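Local coordinates for protein NAD-dependent epimerase/dehydratase (Methylobacillus flagellatus KT, PDB 3GPI) that is of unknown function but probably binds NAD through a Rossmann-type domain, as in the epimerase/dehydratase family, at residues L144-Y158 / R201-D214. Sequence-based numbering, arbitrary orientation.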
loop_
_atom_site.group_PDB
_atom_site.type_symbol
_atom_site.label_atom_id
_atom_site.label_comp_id
_atom_site.label_asym_id
_atom_site.label_seq_id
_atom_site.Cartn_x
_atom_site.Cartn_y
_atom_site.Cartn_z
ATOM N N LEU A 144 12.946 -11.220 -3.410
ATOM C CA LEU A 144 12.516 -11.806 -2.148
ATOM C C LEU A 144 12.311 -13.325 -2.125
ATOM O O LEU A 144 12.041 -13.877 -1.054
ATOM C CB LEU A 144 11.246 -11.105 -1.679
ATOM C CG LEU A 144 11.454 -9.616 -1.443
ATOM C CD1 LEU A 144 10.125 -8.930 -1.134
ATOM C CD2 LEU A 144 12.454 -9.385 -0.335
ATOM N N ALA A 145 12.445 -14.015 -3.270
ATOM C CA ALA A 145 12.228 -15.475 -3.301
ATOM C C ALA A 145 13.106 -16.248 -2.295
ATOM O O ALA A 145 12.668 -17.276 -1.762
ATOM C CB ALA A 145 12.428 -16.039 -4.725
ATOM N N ALA A 146 14.306 -15.728 -2.045
ATOM C CA ALA A 146 15.283 -16.351 -1.128
ATOM C C ALA A 146 15.137 -15.935 0.322
ATOM O O ALA A 146 15.841 -16.452 1.194
ATOM C CB ALA A 146 16.689 -16.056 -1.580
ATOM N N TYR A 147 14.254 -14.972 0.580
ATOM C CA TYR A 147 14.065 -14.431 1.918
ATOM C C TYR A 147 12.763 -14.885 2.548
ATOM O O TYR A 147 11.773 -15.076 1.867
ATOM C CB TYR A 147 14.015 -12.911 1.842
ATOM C CG TYR A 147 15.349 -12.306 1.529
ATOM C CD1 TYR A 147 15.846 -12.337 0.222
ATOM C CD2 TYR A 147 16.114 -11.714 2.535
ATOM C CE1 TYR A 147 17.085 -11.809 -0.076
ATOM C CE2 TYR A 147 17.366 -11.166 2.251
ATOM C CZ TYR A 147 17.831 -11.218 0.938
ATOM O OH TYR A 147 19.064 -10.673 0.655
ATOM N N SER A 148 12.738 -15.060 3.860
ATOM C CA SER A 148 11.462 -15.181 4.573
ATOM C C SER A 148 10.761 -13.830 4.402
ATOM O O SER A 148 11.266 -12.819 4.860
ATOM C CB SER A 148 11.730 -15.435 6.048
ATOM O OG SER A 148 10.520 -15.612 6.754
ATOM N N SER A 149 9.599 -13.826 3.743
ATOM C CA SER A 149 9.023 -12.561 3.271
ATOM C C SER A 149 7.570 -12.702 2.917
ATOM O O SER A 149 7.081 -13.772 2.659
ATOM C CB SER A 149 9.799 -12.067 2.052
ATOM O OG SER A 149 9.698 -12.963 0.972
ATOM N N THR A 150 6.907 -11.554 2.871
ATOM C CA THR A 150 5.523 -11.425 2.479
ATOM C C THR A 150 5.446 -10.210 1.588
ATOM O O THR A 150 5.791 -9.104 1.993
ATOM C CB THR A 150 4.635 -11.203 3.680
ATOM O OG1 THR A 150 4.712 -12.357 4.524
ATOM C CG2 THR A 150 3.165 -10.990 3.225
ATOM N N ILE A 151 4.990 -10.443 0.365
ATOM C CA ILE A 151 4.725 -9.374 -0.589
ATOM C C ILE A 151 3.261 -8.969 -0.405
ATOM O O ILE A 151 2.351 -9.792 -0.334
ATOM C CB ILE A 151 4.929 -9.913 -2.000
ATOM C CG1 ILE A 151 6.413 -10.198 -2.242
ATOM C CG2 ILE A 151 4.386 -8.935 -3.047
ATOM C CD1 ILE A 151 6.602 -11.115 -3.422
ATOM N N LEU A 152 3.079 -7.651 -0.298
ATOM C CA LEU A 152 1.748 -7.076 -0.095
ATOM C C LEU A 152 1.416 -6.237 -1.326
ATOM O O LEU A 152 1.937 -5.112 -1.469
ATOM C CB LEU A 152 1.781 -6.186 1.152
ATOM C CG LEU A 152 2.174 -6.978 2.407
ATOM C CD1 LEU A 152 2.482 -6.001 3.530
ATOM C CD2 LEU A 152 1.120 -7.981 2.803
ATOM N N ARG A 153 0.573 -6.775 -2.222
ATOM C CA ARG A 153 0.208 -5.983 -3.412
ATOM C C ARG A 153 -0.981 -5.096 -3.068
ATOM O O ARG A 153 -2.100 -5.589 -2.936
ATOM C CB ARG A 153 -0.157 -6.925 -4.561
ATOM C CG ARG A 153 1.082 -7.598 -5.138
ATOM C CD ARG A 153 0.735 -8.568 -6.270
ATOM N NE ARG A 153 1.939 -9.265 -6.715
ATOM C CZ ARG A 153 1.923 -10.449 -7.342
ATOM N NH1 ARG A 153 0.788 -11.062 -7.607
ATOM N NH2 ARG A 153 3.078 -11.003 -7.660
ATOM N N PHE A 154 -0.682 -3.816 -2.794
ATOM C CA PHE A 154 -1.723 -2.871 -2.391
ATOM C C PHE A 154 -2.476 -2.383 -3.634
ATOM O O PHE A 154 -1.848 -2.110 -4.673
ATOM C CB PHE A 154 -1.074 -1.639 -1.758
ATOM C CG PHE A 154 -0.813 -1.733 -0.275
ATOM C CD1 PHE A 154 -1.191 -0.677 0.541
ATOM C CD2 PHE A 154 -0.191 -2.825 0.288
ATOM C CE1 PHE A 154 -0.950 -0.728 1.929
ATOM C CE2 PHE A 154 0.012 -2.898 1.675
ATOM C CZ PHE A 154 -0.339 -1.856 2.498
ATOM N N SER A 155 -3.806 -2.292 -3.534
ATOM C CA SER A 155 -4.565 -1.549 -4.542
ATOM C C SER A 155 -4.375 -0.051 -4.315
ATOM O O SER A 155 -3.430 0.360 -3.647
ATOM C CB SER A 155 -6.005 -2.011 -4.520
ATOM O OG SER A 155 -6.623 -1.831 -3.270
ATOM N N GLY A 156 -5.260 0.772 -4.875
ATOM C CA GLY A 156 -5.085 2.220 -4.729
ATOM C C GLY A 156 -5.310 2.711 -3.316
ATOM O O GLY A 156 -6.406 2.547 -2.775
ATOM N N ILE A 157 -4.290 3.336 -2.744
ATOM C CA ILE A 157 -4.432 3.845 -1.374
ATOM C C ILE A 157 -5.248 5.130 -1.367
ATOM O O ILE A 157 -5.033 6.019 -2.214
ATOM C CB ILE A 157 -3.041 4.122 -0.744
ATOM C CG1 ILE A 157 -2.223 2.834 -0.733
ATOM C CG2 ILE A 157 -3.202 4.641 0.650
ATOM C CD1 ILE A 157 -0.758 3.012 -0.309
ATOM N N TYR A 158 -6.159 5.245 -0.426
ATOM C CA TYR A 158 -6.893 6.525 -0.209
ATOM C C TYR A 158 -6.917 6.785 1.268
ATOM O O TYR A 158 -6.632 5.894 2.079
ATOM C CB TYR A 158 -8.310 6.484 -0.781
ATOM C CG TYR A 158 -9.329 5.641 -0.047
ATOM C CD1 TYR A 158 -10.420 6.250 0.559
ATOM C CD2 TYR A 158 -9.245 4.244 0.056
ATOM C CE1 TYR A 158 -11.395 5.549 1.214
ATOM C CE2 TYR A 158 -10.226 3.531 0.713
ATOM C CZ TYR A 158 -11.311 4.169 1.289
ATOM O OH TYR A 158 -12.288 3.455 1.916
ATOM N N ARG A 201 3.263 -12.843 13.127
ATOM C CA ARG A 201 4.429 -13.480 12.441
ATOM C C ARG A 201 5.063 -14.560 13.300
ATOM O O ARG A 201 5.400 -15.635 12.787
ATOM C CB ARG A 201 5.483 -12.432 11.948
ATOM C CG ARG A 201 6.934 -12.922 11.579
ATOM C CD ARG A 201 7.068 -13.943 10.407
ATOM N NE ARG A 201 8.467 -14.318 10.163
ATOM C CZ ARG A 201 9.185 -15.167 10.900
ATOM N NH1 ARG A 201 8.652 -15.756 11.975
ATOM N NH2 ARG A 201 10.444 -15.428 10.566
ATOM N N SER A 202 5.177 -14.291 14.593
ATOM C CA SER A 202 5.865 -15.234 15.479
ATOM C C SER A 202 5.147 -16.566 15.673
ATOM O O SER A 202 5.787 -17.543 16.062
ATOM C CB SER A 202 6.111 -14.587 16.836
ATOM O OG SER A 202 6.850 -13.381 16.662
ATOM N N HIS A 203 3.847 -16.611 15.374
ATOM C CA HIS A 203 2.938 -17.706 15.777
ATOM C C HIS A 203 2.036 -18.258 14.686
ATOM O O HIS A 203 1.859 -19.468 14.576
ATOM C CB HIS A 203 2.075 -17.206 16.922
ATOM C CG HIS A 203 2.882 -16.715 18.066
ATOM N ND1 HIS A 203 3.768 -17.527 18.743
ATOM C CD2 HIS A 203 3.005 -15.483 18.610
ATOM C CE1 HIS A 203 4.378 -16.820 19.677
ATOM N NE2 HIS A 203 3.932 -15.578 19.620
ATOM N N ALA A 204 1.386 -17.361 13.933
ATOM C CA ALA A 204 0.672 -17.732 12.718
ATOM C C ALA A 204 1.531 -17.178 11.604
ATOM O O ALA A 204 1.497 -15.966 11.334
ATOM C CB ALA A 204 -0.751 -17.112 12.709
ATOM N N VAL A 205 2.356 -18.048 11.015
ATOM C CA VAL A 205 3.289 -17.659 9.966
ATOM C C VAL A 205 2.553 -17.088 8.744
ATOM O O VAL A 205 1.676 -17.760 8.173
ATOM C CB VAL A 205 4.227 -18.852 9.510
ATOM C CG1 VAL A 205 4.842 -19.520 10.735
ATOM C CG2 VAL A 205 3.517 -19.912 8.651
ATOM N N PRO A 206 2.935 -15.864 8.330
ATOM C CA PRO A 206 2.268 -15.285 7.170
ATOM C C PRO A 206 2.568 -16.002 5.861
ATOM O O PRO A 206 3.610 -16.634 5.662
ATOM C CB PRO A 206 2.794 -13.834 7.121
ATOM C CG PRO A 206 4.019 -13.829 7.973
ATOM C CD PRO A 206 3.816 -14.889 9.005
ATOM N N GLU A 207 1.596 -15.876 4.984
ATOM C CA GLU A 207 1.699 -16.250 3.587
ATOM C C GLU A 207 2.779 -15.453 2.871
ATOM O O GLU A 207 3.182 -14.350 3.314
ATOM C CB GLU A 207 0.363 -15.907 2.943
ATOM C CG GLU A 207 -0.833 -16.585 3.561
ATOM C CD GLU A 207 -1.233 -17.832 2.817
ATOM O OE1 GLU A 207 -1.003 -17.913 1.585
ATOM O OE2 GLU A 207 -1.788 -18.733 3.479
ATOM N N ARG A 208 3.204 -15.946 1.707
ATOM C CA ARG A 208 4.205 -15.210 0.959
ATOM C C ARG A 208 3.658 -14.030 0.140
ATOM O O ARG A 208 4.434 -13.200 -0.280
ATOM C CB ARG A 208 5.100 -16.133 0.116
ATOM C CG ARG A 208 6.126 -16.857 1.007
ATOM C CD ARG A 208 7.131 -17.662 0.234
ATOM N NE ARG A 208 8.106 -16.856 -0.494
ATOM C CZ ARG A 208 9.231 -16.372 0.030
ATOM N NH1 ARG A 208 9.516 -16.602 1.301
ATOM N NH2 ARG A 208 10.048 -15.620 -0.713
ATOM N N LEU A 209 2.349 -13.981 -0.058
ATOM C CA LEU A 209 1.725 -12.966 -0.917
ATOM C C LEU A 209 0.296 -12.729 -0.512
ATOM O O LEU A 209 -0.474 -13.655 -0.366
ATOM C CB LEU A 209 1.780 -13.479 -2.372
ATOM C CG LEU A 209 1.098 -12.632 -3.450
ATOM C CD1 LEU A 209 1.724 -11.261 -3.612
ATOM C CD2 LEU A 209 1.140 -13.371 -4.830
ATOM N N TYR A 210 -0.060 -11.439 -0.382
ATOM C CA TYR A 210 -1.470 -11.031 -0.220
ATOM C C TYR A 210 -1.746 -9.887 -1.134
ATOM O O TYR A 210 -0.902 -8.991 -1.302
ATOM C CB TYR A 210 -1.761 -10.459 1.177
ATOM C CG TYR A 210 -1.604 -11.412 2.349
ATOM C CD1 TYR A 210 -2.678 -12.174 2.808
ATOM C CD2 TYR A 210 -0.378 -11.548 2.979
ATOM C CE1 TYR A 210 -2.518 -13.045 3.899
ATOM C CE2 TYR A 210 -0.211 -12.417 4.075
ATOM C CZ TYR A 210 -1.286 -13.147 4.512
ATOM O OH TYR A 210 -1.035 -13.995 5.579
ATOM N N ILE A 211 -2.955 -9.892 -1.666
ATOM C CA ILE A 211 -3.546 -8.696 -2.251
ATOM C C ILE A 211 -4.172 -7.916 -1.082
ATOM O O ILE A 211 -4.948 -8.459 -0.283
ATOM C CB ILE A 211 -4.620 -9.063 -3.283
ATOM C CG1 ILE A 211 -3.925 -9.696 -4.493
ATOM C CG2 ILE A 211 -5.341 -7.758 -3.771
ATOM C CD1 ILE A 211 -4.872 -10.201 -5.597
ATOM N N VAL A 212 -3.807 -6.642 -0.952
ATOM C CA VAL A 212 -4.320 -5.791 0.127
ATOM C C VAL A 212 -5.290 -4.819 -0.504
ATOM O O VAL A 212 -4.878 -3.844 -1.145
ATOM C CB VAL A 212 -3.150 -5.080 0.838
ATOM C CG1 VAL A 212 -3.669 -4.341 2.063
ATOM C CG2 VAL A 212 -2.149 -6.102 1.353
ATOM N N THR A 213 -6.568 -5.122 -0.330
ATOM C CA THR A 213 -7.658 -4.364 -0.972
ATOM C C THR A 213 -8.922 -4.554 -0.148
ATOM O O THR A 213 -9.000 -5.492 0.648
ATOM C CB THR A 213 -7.807 -4.775 -2.458
ATOM O OG1 THR A 213 -8.578 -3.804 -3.172
ATOM C CG2 THR A 213 -8.441 -6.161 -2.596
ATOM N N ASP A 214 -9.887 -3.651 -0.303
ATOM C CA ASP A 214 -11.101 -3.770 0.501
ATOM C C ASP A 214 -12.131 -4.685 -0.151
ATOM O O ASP A 214 -11.813 -5.340 -1.129
ATOM C CB ASP A 214 -11.678 -2.402 0.886
ATOM C CG ASP A 214 -12.452 -1.716 -0.252
ATOM O OD1 ASP A 214 -12.790 -2.342 -1.278
ATOM O OD2 ASP A 214 -12.794 -0.544 -0.044
HETATM O O HOH W 1 7.395 -13.139 -0.576
HETATM O O HOH W 2 6.157 -15.646 4.630
HETATM O O HOH W 3 8.445 -16.641 3.801
HETATM O O HOH W 4 -11.999 0.825 2.086
#
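Leu209 fills the hollow between Ile151 and Arg153 on one face of the parallel sheet that strands 149-154 and 209-212 form. Its CD1 presses against Ile151 CG2 at 3.6 Å and lies over one face of the Arg153 guanidinium, toward the rim. Leu209 CG stands anti to the backbone N (chi1 176°), carrying both methyls across to the neighbouring strand; Leu209 CD2 reaches Arg153 NH1 at 3.6 Å. The extended Arg153 chain runs past these methyls to a salt bridge with Glu141 and a hydrogen bond with Tyr113. With an alanine in place of Arg153, Glu141 is likely to lose its charged mate and Leu209 to face a gap where the guanidinium lay.

On the reverse face, Val212 is the bump. CG2 meets Leu152 CB, while CG1 sits over the face of the Phe154 ring, 4.1 Å from its centroid, in a CH-pi contact. Thr150 CG2 comes at the edge of the Tyr210 ring, 3.6 Å from CD2, and Leu152 CD2 lies next along; helix 187-201 packs on Leu152.

At the start of the pairing, Arg208 bends at chi3 (71°) and turns the edge of its guanidinium to the carbonyls of Leu144 and Tyr147. NH1 donates to Tyr147 O at 2.8 Å, almost in the guanidinium plane, and NH2 adds weak bonds to Leu144 O and Tyr147 O. Thr150 OG1 donates to Glu207 O at 2.8 Å, nearly straight along that carbonyl.

Five backbone bonds, from Ile151 N to Arg208 O through Ser155 N to Val212 O, zip the strands together. In this Rossmann-type domain they fix 209-212 on the edge of strand 149-154 opposite 103-109. The Arg208 charge would probably offset the partial negative end of helix 132-143, tying the turn after it to strand 209-212.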